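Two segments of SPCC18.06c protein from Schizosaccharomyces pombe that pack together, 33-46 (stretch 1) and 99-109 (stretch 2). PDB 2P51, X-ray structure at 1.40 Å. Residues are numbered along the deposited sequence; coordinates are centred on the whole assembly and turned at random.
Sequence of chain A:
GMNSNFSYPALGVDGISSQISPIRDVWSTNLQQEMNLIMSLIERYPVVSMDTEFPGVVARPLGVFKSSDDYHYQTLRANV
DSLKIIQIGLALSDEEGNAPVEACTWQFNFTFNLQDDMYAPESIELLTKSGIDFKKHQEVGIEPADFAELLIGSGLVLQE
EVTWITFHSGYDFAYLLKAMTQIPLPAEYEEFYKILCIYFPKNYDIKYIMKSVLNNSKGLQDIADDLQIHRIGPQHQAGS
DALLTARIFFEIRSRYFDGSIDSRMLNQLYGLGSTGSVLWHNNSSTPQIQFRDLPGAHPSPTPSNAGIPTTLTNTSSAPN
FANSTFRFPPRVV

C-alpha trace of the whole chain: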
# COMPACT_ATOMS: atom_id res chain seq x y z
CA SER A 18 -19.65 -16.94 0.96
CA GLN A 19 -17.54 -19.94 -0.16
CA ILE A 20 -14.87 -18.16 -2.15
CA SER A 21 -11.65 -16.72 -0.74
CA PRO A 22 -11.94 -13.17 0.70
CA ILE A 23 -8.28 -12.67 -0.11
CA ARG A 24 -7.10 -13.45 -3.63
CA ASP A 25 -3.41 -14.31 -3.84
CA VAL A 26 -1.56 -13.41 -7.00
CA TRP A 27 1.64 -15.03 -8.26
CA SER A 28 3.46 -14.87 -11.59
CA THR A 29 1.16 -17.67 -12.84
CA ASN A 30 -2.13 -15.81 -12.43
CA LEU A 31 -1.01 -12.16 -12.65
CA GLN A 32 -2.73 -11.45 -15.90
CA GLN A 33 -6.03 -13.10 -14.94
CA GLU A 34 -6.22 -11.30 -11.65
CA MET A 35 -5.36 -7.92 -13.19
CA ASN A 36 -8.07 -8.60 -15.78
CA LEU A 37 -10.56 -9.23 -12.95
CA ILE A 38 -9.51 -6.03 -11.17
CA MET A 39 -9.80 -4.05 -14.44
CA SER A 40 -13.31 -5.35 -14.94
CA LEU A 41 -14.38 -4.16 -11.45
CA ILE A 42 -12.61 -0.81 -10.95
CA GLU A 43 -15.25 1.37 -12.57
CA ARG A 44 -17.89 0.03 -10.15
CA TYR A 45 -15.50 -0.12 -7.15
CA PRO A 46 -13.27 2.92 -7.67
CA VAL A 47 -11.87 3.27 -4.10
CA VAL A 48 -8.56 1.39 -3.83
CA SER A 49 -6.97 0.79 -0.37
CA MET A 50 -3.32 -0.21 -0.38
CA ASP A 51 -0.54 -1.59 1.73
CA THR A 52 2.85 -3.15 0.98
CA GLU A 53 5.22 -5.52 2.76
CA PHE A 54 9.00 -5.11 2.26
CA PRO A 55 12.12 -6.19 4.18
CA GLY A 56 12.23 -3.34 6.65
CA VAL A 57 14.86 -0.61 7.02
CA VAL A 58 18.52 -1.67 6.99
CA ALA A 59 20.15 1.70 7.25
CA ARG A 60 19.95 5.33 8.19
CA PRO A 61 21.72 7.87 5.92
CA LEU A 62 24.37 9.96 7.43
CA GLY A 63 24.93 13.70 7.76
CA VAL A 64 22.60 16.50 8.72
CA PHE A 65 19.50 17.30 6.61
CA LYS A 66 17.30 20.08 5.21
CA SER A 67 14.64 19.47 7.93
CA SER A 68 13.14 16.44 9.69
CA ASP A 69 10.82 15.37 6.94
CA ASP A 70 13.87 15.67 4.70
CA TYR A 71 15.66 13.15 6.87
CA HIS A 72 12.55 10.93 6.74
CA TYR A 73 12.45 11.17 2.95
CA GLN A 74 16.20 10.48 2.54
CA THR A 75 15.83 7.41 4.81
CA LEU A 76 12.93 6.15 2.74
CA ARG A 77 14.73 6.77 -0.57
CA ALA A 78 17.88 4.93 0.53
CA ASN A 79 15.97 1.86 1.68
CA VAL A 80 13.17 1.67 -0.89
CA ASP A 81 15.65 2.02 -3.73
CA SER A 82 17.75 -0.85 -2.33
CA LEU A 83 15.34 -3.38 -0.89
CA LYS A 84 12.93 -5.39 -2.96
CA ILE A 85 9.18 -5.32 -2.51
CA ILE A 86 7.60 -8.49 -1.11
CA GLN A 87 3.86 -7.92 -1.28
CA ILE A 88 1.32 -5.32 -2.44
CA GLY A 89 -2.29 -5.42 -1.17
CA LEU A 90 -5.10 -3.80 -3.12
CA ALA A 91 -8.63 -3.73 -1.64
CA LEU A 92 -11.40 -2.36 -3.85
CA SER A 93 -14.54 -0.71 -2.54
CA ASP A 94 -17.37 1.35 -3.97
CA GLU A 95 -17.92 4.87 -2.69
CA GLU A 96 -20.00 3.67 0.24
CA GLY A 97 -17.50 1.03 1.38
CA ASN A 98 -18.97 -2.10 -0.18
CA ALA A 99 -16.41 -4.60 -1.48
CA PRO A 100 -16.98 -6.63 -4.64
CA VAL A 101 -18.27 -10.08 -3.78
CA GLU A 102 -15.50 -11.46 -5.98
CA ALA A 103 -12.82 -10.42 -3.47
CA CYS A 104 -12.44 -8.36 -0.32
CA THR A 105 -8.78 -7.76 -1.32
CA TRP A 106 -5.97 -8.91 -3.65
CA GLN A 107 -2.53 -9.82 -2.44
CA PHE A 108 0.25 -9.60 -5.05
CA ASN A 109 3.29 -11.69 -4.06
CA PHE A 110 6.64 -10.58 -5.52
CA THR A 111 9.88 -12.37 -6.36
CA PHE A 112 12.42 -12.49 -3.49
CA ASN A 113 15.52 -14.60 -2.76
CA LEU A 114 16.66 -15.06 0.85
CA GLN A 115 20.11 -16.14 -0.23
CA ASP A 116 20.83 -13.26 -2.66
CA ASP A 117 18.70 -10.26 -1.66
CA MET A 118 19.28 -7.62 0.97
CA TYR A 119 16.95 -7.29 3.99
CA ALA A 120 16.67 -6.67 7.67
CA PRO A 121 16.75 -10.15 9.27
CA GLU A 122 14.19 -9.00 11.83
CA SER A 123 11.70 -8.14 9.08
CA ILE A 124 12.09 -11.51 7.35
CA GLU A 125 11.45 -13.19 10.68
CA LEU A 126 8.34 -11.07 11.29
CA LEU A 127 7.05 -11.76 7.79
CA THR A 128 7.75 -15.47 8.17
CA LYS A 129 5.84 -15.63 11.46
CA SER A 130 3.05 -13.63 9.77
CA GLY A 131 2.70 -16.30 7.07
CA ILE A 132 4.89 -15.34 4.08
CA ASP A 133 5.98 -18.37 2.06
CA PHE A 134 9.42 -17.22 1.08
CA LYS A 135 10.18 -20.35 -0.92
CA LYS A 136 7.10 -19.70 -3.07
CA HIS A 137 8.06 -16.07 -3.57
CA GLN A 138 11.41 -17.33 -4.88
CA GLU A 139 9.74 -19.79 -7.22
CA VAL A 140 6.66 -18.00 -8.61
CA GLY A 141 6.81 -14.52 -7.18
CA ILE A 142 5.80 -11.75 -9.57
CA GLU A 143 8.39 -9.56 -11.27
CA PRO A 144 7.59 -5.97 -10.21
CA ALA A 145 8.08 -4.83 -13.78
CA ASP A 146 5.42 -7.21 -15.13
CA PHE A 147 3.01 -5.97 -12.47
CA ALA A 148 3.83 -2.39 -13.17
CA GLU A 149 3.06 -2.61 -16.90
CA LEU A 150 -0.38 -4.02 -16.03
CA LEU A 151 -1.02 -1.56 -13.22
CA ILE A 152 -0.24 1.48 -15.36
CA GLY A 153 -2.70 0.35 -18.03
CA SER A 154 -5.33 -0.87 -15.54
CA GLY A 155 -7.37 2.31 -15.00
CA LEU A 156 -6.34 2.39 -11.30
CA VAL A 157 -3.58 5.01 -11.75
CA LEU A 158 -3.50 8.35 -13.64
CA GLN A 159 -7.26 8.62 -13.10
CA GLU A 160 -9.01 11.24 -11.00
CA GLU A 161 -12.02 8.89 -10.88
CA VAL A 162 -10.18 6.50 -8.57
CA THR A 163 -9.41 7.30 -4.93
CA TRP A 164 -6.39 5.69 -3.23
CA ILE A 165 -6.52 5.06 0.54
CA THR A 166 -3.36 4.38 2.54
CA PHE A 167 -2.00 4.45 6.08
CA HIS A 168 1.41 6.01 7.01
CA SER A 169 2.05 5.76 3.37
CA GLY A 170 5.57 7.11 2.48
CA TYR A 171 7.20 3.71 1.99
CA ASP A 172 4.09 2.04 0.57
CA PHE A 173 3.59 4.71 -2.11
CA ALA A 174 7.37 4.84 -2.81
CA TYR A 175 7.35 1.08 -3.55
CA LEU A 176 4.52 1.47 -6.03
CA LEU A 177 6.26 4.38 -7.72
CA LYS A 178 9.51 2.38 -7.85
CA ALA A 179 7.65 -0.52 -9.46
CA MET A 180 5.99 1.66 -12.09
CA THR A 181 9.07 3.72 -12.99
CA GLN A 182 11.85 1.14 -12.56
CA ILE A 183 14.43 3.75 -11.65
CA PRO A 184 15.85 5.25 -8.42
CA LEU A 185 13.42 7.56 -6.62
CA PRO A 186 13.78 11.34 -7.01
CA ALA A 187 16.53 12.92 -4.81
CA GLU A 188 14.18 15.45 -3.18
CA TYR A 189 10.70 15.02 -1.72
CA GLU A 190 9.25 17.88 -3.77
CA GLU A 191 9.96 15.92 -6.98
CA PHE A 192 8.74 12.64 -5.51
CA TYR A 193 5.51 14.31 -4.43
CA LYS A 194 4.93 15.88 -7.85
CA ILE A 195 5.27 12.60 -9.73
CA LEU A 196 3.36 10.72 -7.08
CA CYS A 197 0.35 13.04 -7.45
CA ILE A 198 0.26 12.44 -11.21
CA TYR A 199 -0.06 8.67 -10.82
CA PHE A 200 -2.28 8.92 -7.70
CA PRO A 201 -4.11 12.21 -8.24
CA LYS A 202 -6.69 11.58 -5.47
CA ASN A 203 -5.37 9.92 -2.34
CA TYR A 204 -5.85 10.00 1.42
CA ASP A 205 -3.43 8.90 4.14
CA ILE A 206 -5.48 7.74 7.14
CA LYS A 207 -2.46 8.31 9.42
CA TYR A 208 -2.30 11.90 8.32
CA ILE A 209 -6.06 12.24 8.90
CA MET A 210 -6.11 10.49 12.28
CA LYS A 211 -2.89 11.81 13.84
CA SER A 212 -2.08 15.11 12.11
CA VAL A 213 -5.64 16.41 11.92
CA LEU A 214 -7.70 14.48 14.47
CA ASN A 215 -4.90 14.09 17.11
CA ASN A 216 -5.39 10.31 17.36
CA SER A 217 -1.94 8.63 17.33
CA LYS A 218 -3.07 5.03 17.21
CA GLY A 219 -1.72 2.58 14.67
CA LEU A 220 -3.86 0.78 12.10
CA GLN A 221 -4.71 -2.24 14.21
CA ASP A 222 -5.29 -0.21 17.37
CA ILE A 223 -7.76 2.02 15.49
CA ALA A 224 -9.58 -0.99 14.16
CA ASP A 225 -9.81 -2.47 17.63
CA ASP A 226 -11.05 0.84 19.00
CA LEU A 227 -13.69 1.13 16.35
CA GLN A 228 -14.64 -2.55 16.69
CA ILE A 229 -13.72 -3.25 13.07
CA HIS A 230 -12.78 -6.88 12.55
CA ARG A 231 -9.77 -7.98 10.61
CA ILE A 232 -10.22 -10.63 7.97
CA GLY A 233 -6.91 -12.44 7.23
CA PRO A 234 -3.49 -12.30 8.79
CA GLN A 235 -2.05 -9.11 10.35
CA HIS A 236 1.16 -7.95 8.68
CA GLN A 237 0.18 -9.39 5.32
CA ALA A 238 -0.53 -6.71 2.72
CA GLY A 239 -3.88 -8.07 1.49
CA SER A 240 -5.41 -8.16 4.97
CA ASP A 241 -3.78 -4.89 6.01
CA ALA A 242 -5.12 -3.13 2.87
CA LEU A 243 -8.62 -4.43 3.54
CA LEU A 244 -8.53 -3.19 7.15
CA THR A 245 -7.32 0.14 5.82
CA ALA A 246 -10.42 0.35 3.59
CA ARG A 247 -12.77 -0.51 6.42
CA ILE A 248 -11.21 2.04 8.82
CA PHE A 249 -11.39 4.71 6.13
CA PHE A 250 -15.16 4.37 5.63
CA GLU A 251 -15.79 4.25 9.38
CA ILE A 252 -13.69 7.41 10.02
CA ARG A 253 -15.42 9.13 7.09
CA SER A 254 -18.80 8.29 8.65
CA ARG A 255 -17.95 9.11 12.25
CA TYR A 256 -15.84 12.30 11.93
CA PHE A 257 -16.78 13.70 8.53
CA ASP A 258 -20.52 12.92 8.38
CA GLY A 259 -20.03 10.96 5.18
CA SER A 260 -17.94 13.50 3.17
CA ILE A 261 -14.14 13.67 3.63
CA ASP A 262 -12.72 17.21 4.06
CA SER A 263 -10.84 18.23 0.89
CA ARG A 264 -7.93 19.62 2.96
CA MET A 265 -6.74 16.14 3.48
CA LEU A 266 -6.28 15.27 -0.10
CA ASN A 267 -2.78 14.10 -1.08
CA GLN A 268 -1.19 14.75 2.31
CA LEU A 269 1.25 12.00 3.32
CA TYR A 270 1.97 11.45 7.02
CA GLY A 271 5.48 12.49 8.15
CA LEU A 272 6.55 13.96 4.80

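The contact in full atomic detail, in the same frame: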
# COMPACT_ATOMS: atom_id res chain seq x y z
N GLN A 33 -4.62 -12.82 -15.24
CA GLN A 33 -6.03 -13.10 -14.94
C GLN A 33 -6.57 -12.20 -13.84
O GLN A 33 -7.67 -11.65 -13.85
CB GLN A 33 -6.12 -14.59 -14.56
CG GLN A 33 -7.44 -15.16 -14.18
CD GLN A 33 -7.42 -16.65 -13.84
OE1 GLN A 33 -6.96 -17.09 -12.78
NE2 GLN A 33 -7.93 -17.43 -14.80
N GLU A 34 -5.73 -12.08 -12.79
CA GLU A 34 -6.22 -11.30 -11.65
C GLU A 34 -6.28 -9.83 -12.01
O GLU A 34 -7.22 -9.13 -11.61
CB GLU A 34 -5.35 -11.60 -10.42
CG GLU A 34 -5.52 -13.05 -9.95
CD GLU A 34 -6.95 -13.38 -9.55
OE1 GLU A 34 -7.71 -12.53 -8.96
OE2 GLU A 34 -7.35 -14.53 -9.84
N MET A 35 -5.25 -9.33 -12.76
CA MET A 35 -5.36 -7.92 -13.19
C MET A 35 -6.58 -7.73 -14.08
O MET A 35 -7.23 -6.68 -13.98
CB MET A 35 -4.08 -7.47 -13.91
CG MET A 35 -2.87 -7.36 -12.96
SD MET A 35 -3.16 -6.15 -11.62
CE MET A 35 -3.54 -4.75 -12.60
N ASN A 36 -6.90 -8.72 -14.90
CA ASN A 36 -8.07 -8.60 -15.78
C ASN A 36 -9.32 -8.49 -14.90
O ASN A 36 -10.22 -7.68 -15.20
CB ASN A 36 -8.24 -9.76 -16.77
CG ASN A 36 -7.25 -9.76 -17.89
OD1 ASN A 36 -7.06 -10.79 -18.62
ND2 ASN A 36 -6.63 -8.63 -18.09
N LEU A 37 -9.38 -9.29 -13.84
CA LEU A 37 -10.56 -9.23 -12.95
C LEU A 37 -10.67 -7.86 -12.29
O LEU A 37 -11.74 -7.25 -12.27
CB LEU A 37 -10.48 -10.33 -11.92
CG LEU A 37 -11.67 -10.47 -10.94
CD1 LEU A 37 -13.02 -10.60 -11.64
CD2 LEU A 37 -11.42 -11.67 -10.03
N ILE A 38 -9.55 -7.39 -11.74
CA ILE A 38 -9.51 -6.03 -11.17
C ILE A 38 -9.93 -5.00 -12.20
O ILE A 38 -10.75 -4.13 -11.87
CB ILE A 38 -8.13 -5.71 -10.59
CG1 ILE A 38 -7.87 -6.59 -9.36
CG2 ILE A 38 -7.97 -4.21 -10.27
CD1 ILE A 38 -6.41 -6.60 -8.90
N MET A 39 -9.41 -5.04 -13.42
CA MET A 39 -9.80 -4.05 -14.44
C MET A 39 -11.29 -4.07 -14.72
O MET A 39 -11.87 -3.01 -15.00
CB MET A 39 -9.01 -4.32 -15.74
CG MET A 39 -7.57 -3.86 -15.54
SD MET A 39 -6.61 -4.30 -16.99
CE MET A 39 -7.33 -3.29 -18.26
N SER A 40 -11.89 -5.25 -14.67
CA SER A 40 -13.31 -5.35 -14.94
C SER A 40 -14.18 -4.79 -13.82
O SER A 40 -15.38 -4.56 -14.08
CB SER A 40 -13.64 -6.84 -15.16
OG SER A 40 -13.82 -7.56 -13.95
N LEU A 41 -13.61 -4.60 -12.62
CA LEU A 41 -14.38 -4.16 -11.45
C LEU A 41 -14.15 -2.70 -11.10
O LEU A 41 -14.96 -2.10 -10.40
CB LEU A 41 -13.99 -5.02 -10.22
CG LEU A 41 -14.55 -6.46 -10.26
CD1 LEU A 41 -13.89 -7.42 -9.31
CD2 LEU A 41 -16.06 -6.38 -9.97
N ILE A 42 -13.03 -2.10 -11.53
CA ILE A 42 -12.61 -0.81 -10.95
C ILE A 42 -13.61 0.30 -11.21
O ILE A 42 -13.74 1.21 -10.38
CB ILE A 42 -11.19 -0.40 -11.45
CG1 ILE A 42 -10.66 0.84 -10.71
CG2 ILE A 42 -11.19 -0.19 -12.95
CD1 ILE A 42 -10.40 0.55 -9.25
N GLU A 43 -14.33 0.22 -12.35
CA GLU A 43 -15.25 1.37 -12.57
C GLU A 43 -16.37 1.36 -11.54
O GLU A 43 -16.82 2.44 -11.10
CB GLU A 43 -15.81 1.34 -13.99
CG GLU A 43 -16.85 2.42 -14.25
CD GLU A 43 -17.20 2.54 -15.71
OE1 GLU A 43 -16.75 1.66 -16.49
OE2 GLU A 43 -17.90 3.51 -16.08
N ARG A 44 -16.83 0.20 -11.13
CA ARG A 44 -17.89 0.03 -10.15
C ARG A 44 -17.39 0.14 -8.72
O ARG A 44 -18.17 0.44 -7.81
CB ARG A 44 -18.58 -1.34 -10.32
CG ARG A 44 -19.56 -1.38 -11.50
CD ARG A 44 -20.09 -2.81 -11.62
NE ARG A 44 -19.06 -3.61 -12.30
CZ ARG A 44 -18.91 -4.89 -12.10
NH1 ARG A 44 -19.71 -5.49 -11.21
NH2 ARG A 44 -18.00 -5.59 -12.75
N TYR A 45 -16.10 -0.14 -8.50
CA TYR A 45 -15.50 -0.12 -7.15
C TYR A 45 -14.21 0.73 -7.17
O TYR A 45 -13.10 0.20 -7.14
CB TYR A 45 -15.19 -1.56 -6.71
CG TYR A 45 -16.43 -2.43 -6.62
CD1 TYR A 45 -17.18 -2.51 -5.45
CD2 TYR A 45 -16.80 -3.18 -7.77
CE1 TYR A 45 -18.32 -3.32 -5.43
CE2 TYR A 45 -17.92 -3.99 -7.73
CZ TYR A 45 -18.64 -4.05 -6.55
OH TYR A 45 -19.76 -4.86 -6.53
N PRO A 46 -14.38 2.05 -7.32
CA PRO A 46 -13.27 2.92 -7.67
C PRO A 46 -12.47 3.43 -6.49
O PRO A 46 -11.68 4.38 -6.66
CB PRO A 46 -13.98 4.09 -8.39
CG PRO A 46 -15.31 4.19 -7.69
CD PRO A 46 -15.69 2.77 -7.34
N ALA A 99 -17.37 -3.89 -0.67
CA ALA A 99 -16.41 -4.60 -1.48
C ALA A 99 -17.10 -5.39 -2.59
O ALA A 99 -18.23 -5.85 -2.37
CB ALA A 99 -15.67 -5.61 -0.58
N PRO A 100 -16.42 -5.68 -3.68
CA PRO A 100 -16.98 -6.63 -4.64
C PRO A 100 -17.12 -7.99 -4.00
O PRO A 100 -16.30 -8.42 -3.16
CB PRO A 100 -15.94 -6.66 -5.75
CG PRO A 100 -14.76 -5.92 -5.32
CD PRO A 100 -15.07 -5.22 -4.03
N VAL A 101 -18.16 -8.74 -4.39
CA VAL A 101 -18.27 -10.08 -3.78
C VAL A 101 -17.17 -10.99 -4.27
O VAL A 101 -16.79 -11.96 -3.60
CB VAL A 101 -19.65 -10.66 -4.13
CG1 VAL A 101 -19.84 -12.05 -3.53
CG2 VAL A 101 -20.76 -9.72 -3.65
N GLU A 102 -16.60 -10.69 -5.44
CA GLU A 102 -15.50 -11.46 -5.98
C GLU A 102 -14.28 -11.52 -5.06
O GLU A 102 -13.55 -12.51 -5.08
CB GLU A 102 -15.01 -10.85 -7.29
CG GLU A 102 -15.95 -11.00 -8.48
CD GLU A 102 -17.04 -9.95 -8.57
OE1 GLU A 102 -17.30 -9.19 -7.60
OE2 GLU A 102 -17.71 -9.87 -9.65
N ALA A 103 -14.01 -10.45 -4.29
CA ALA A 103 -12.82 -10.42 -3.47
C ALA A 103 -12.86 -9.24 -2.52
O ALA A 103 -13.13 -8.11 -2.95
CB ALA A 103 -11.57 -10.27 -4.33
N CYS A 104 -12.60 -9.49 -1.25
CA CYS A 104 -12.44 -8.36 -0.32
C CYS A 104 -11.13 -7.65 -0.63
O CYS A 104 -11.04 -6.44 -0.41
CB CYS A 104 -12.48 -8.82 1.13
SG CYS A 104 -13.95 -9.73 1.70
N THR A 105 -10.10 -8.36 -1.09
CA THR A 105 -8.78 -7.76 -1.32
C THR A 105 -7.93 -8.69 -2.18
O THR A 105 -8.15 -9.91 -2.20
CB THR A 105 -8.11 -7.44 0.03
OG1 THR A 105 -6.88 -6.73 -0.20
CG2 THR A 105 -7.75 -8.71 0.80
N TRP A 106 -6.95 -8.15 -2.91
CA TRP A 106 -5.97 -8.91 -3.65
C TRP A 106 -4.61 -8.75 -2.96
O TRP A 106 -4.29 -7.65 -2.49
CB TRP A 106 -5.80 -8.38 -5.08
CG TRP A 106 -6.89 -8.86 -6.01
CD1 TRP A 106 -6.77 -9.95 -6.85
CD2 TRP A 106 -8.20 -8.33 -6.21
NE1 TRP A 106 -7.95 -10.11 -7.56
CE2 TRP A 106 -8.83 -9.15 -7.20
CE3 TRP A 106 -8.92 -7.25 -5.67
CZ2 TRP A 106 -10.13 -8.91 -7.64
CZ3 TRP A 106 -10.21 -7.00 -6.10
CH2 TRP A 106 -10.80 -7.83 -7.08
N GLN A 107 -3.86 -9.84 -2.98
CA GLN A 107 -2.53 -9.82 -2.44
C GLN A 107 -1.56 -10.27 -3.53
O GLN A 107 -1.53 -11.43 -3.89
CB GLN A 107 -2.48 -10.76 -1.24
CG GLN A 107 -1.12 -10.91 -0.57
CD GLN A 107 -1.35 -11.44 0.85
OE1 GLN A 107 -1.44 -10.60 1.76
NE2 GLN A 107 -1.39 -12.75 1.00
N PHE A 108 -0.73 -9.34 -4.02
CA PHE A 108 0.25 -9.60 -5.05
C PHE A 108 1.56 -10.00 -4.38
O PHE A 108 2.05 -9.23 -3.53
CB PHE A 108 0.48 -8.33 -5.88
CG PHE A 108 -0.76 -7.96 -6.68
CD1 PHE A 108 -0.88 -8.39 -7.99
CD2 PHE A 108 -1.78 -7.22 -6.13
CE1 PHE A 108 -2.03 -8.07 -8.71
CE2 PHE A 108 -2.93 -6.92 -6.85
CZ PHE A 108 -3.09 -7.36 -8.14
N ASN A 109 2.09 -11.17 -4.71
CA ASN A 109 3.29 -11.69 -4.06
C ASN A 109 4.50 -11.62 -4.99
O ASN A 109 4.42 -12.20 -6.09
CB ASN A 109 3.00 -13.15 -3.66
CG ASN A 109 1.85 -13.21 -2.65
OD1 ASN A 109 1.98 -12.69 -1.53
ND2 ASN A 109 0.75 -13.81 -3.08
O HOH W 1 -19.46 -7.71 -6.84
O HOH W 2 -20.64 -5.28 -3.69

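A single direct hydrogen bond joins the two stretches, set among largely apolar side-chain contacts: Trp 106 NE1 donates to Glu 34 OE1 at 2.8 Å, with an N-H...acceptor angle of 149°. The carboxylate meets the indole near its ring plane, as the in-plane N-H requires, and so does not compete with the aliphatic carbon that covers one ring face.

That face is taken by Ile 38. Its CG1 sits 3.5 Å from the centroid of the Trp 106 six-membered ring and only 12° off the ring normal, the geometry of a CH-pi contact. Along the ring edge, Leu 37 CD2 approaches Trp 106 CZ2 at 3.9 Å and Leu 41 CD1 approaches Trp 106 CH2 at 3.8 Å. Trp 106 thus meets residues 34, 37, 38 and 41, the spacing expected of one side of a helix. The helix containing residues 33-41 runs roughly antiparallel to strand 105-109 (148° between directions), and their axes come no closer than 10.9 Å, a gap these side chains span.

Farther along the strand, Ile 38 CD1 reaches the edge of Phe 108 at CZ, 3.5 Å away. Met 35 points its CA-to-CB bond away, yet chi1 and chi2, both m, bring the sulfur back toward the ring. Met 35 SD is 3.7 Å from Phe 108 CE1 and 4.6 Å from the Phe 108 ring centroid, the latter line 63° off the ring normal, so the approach is oblique.

Beyond the helix, Tyr 45 packs against the loop. Pro 100 CB lies 3.9 Å from the centroid of the Tyr 45 ring, 12° off its normal, a second CH-pi contact. Two waters extend the phenol's reach: one, 2.9 Å from Tyr 45 OH, accepts from Val 101 N and donates to Glu 102 OE1; the other, 3.0 Å from Tyr 45 OH, donates to Ala 99 O. Altogether 533 Å² is buried.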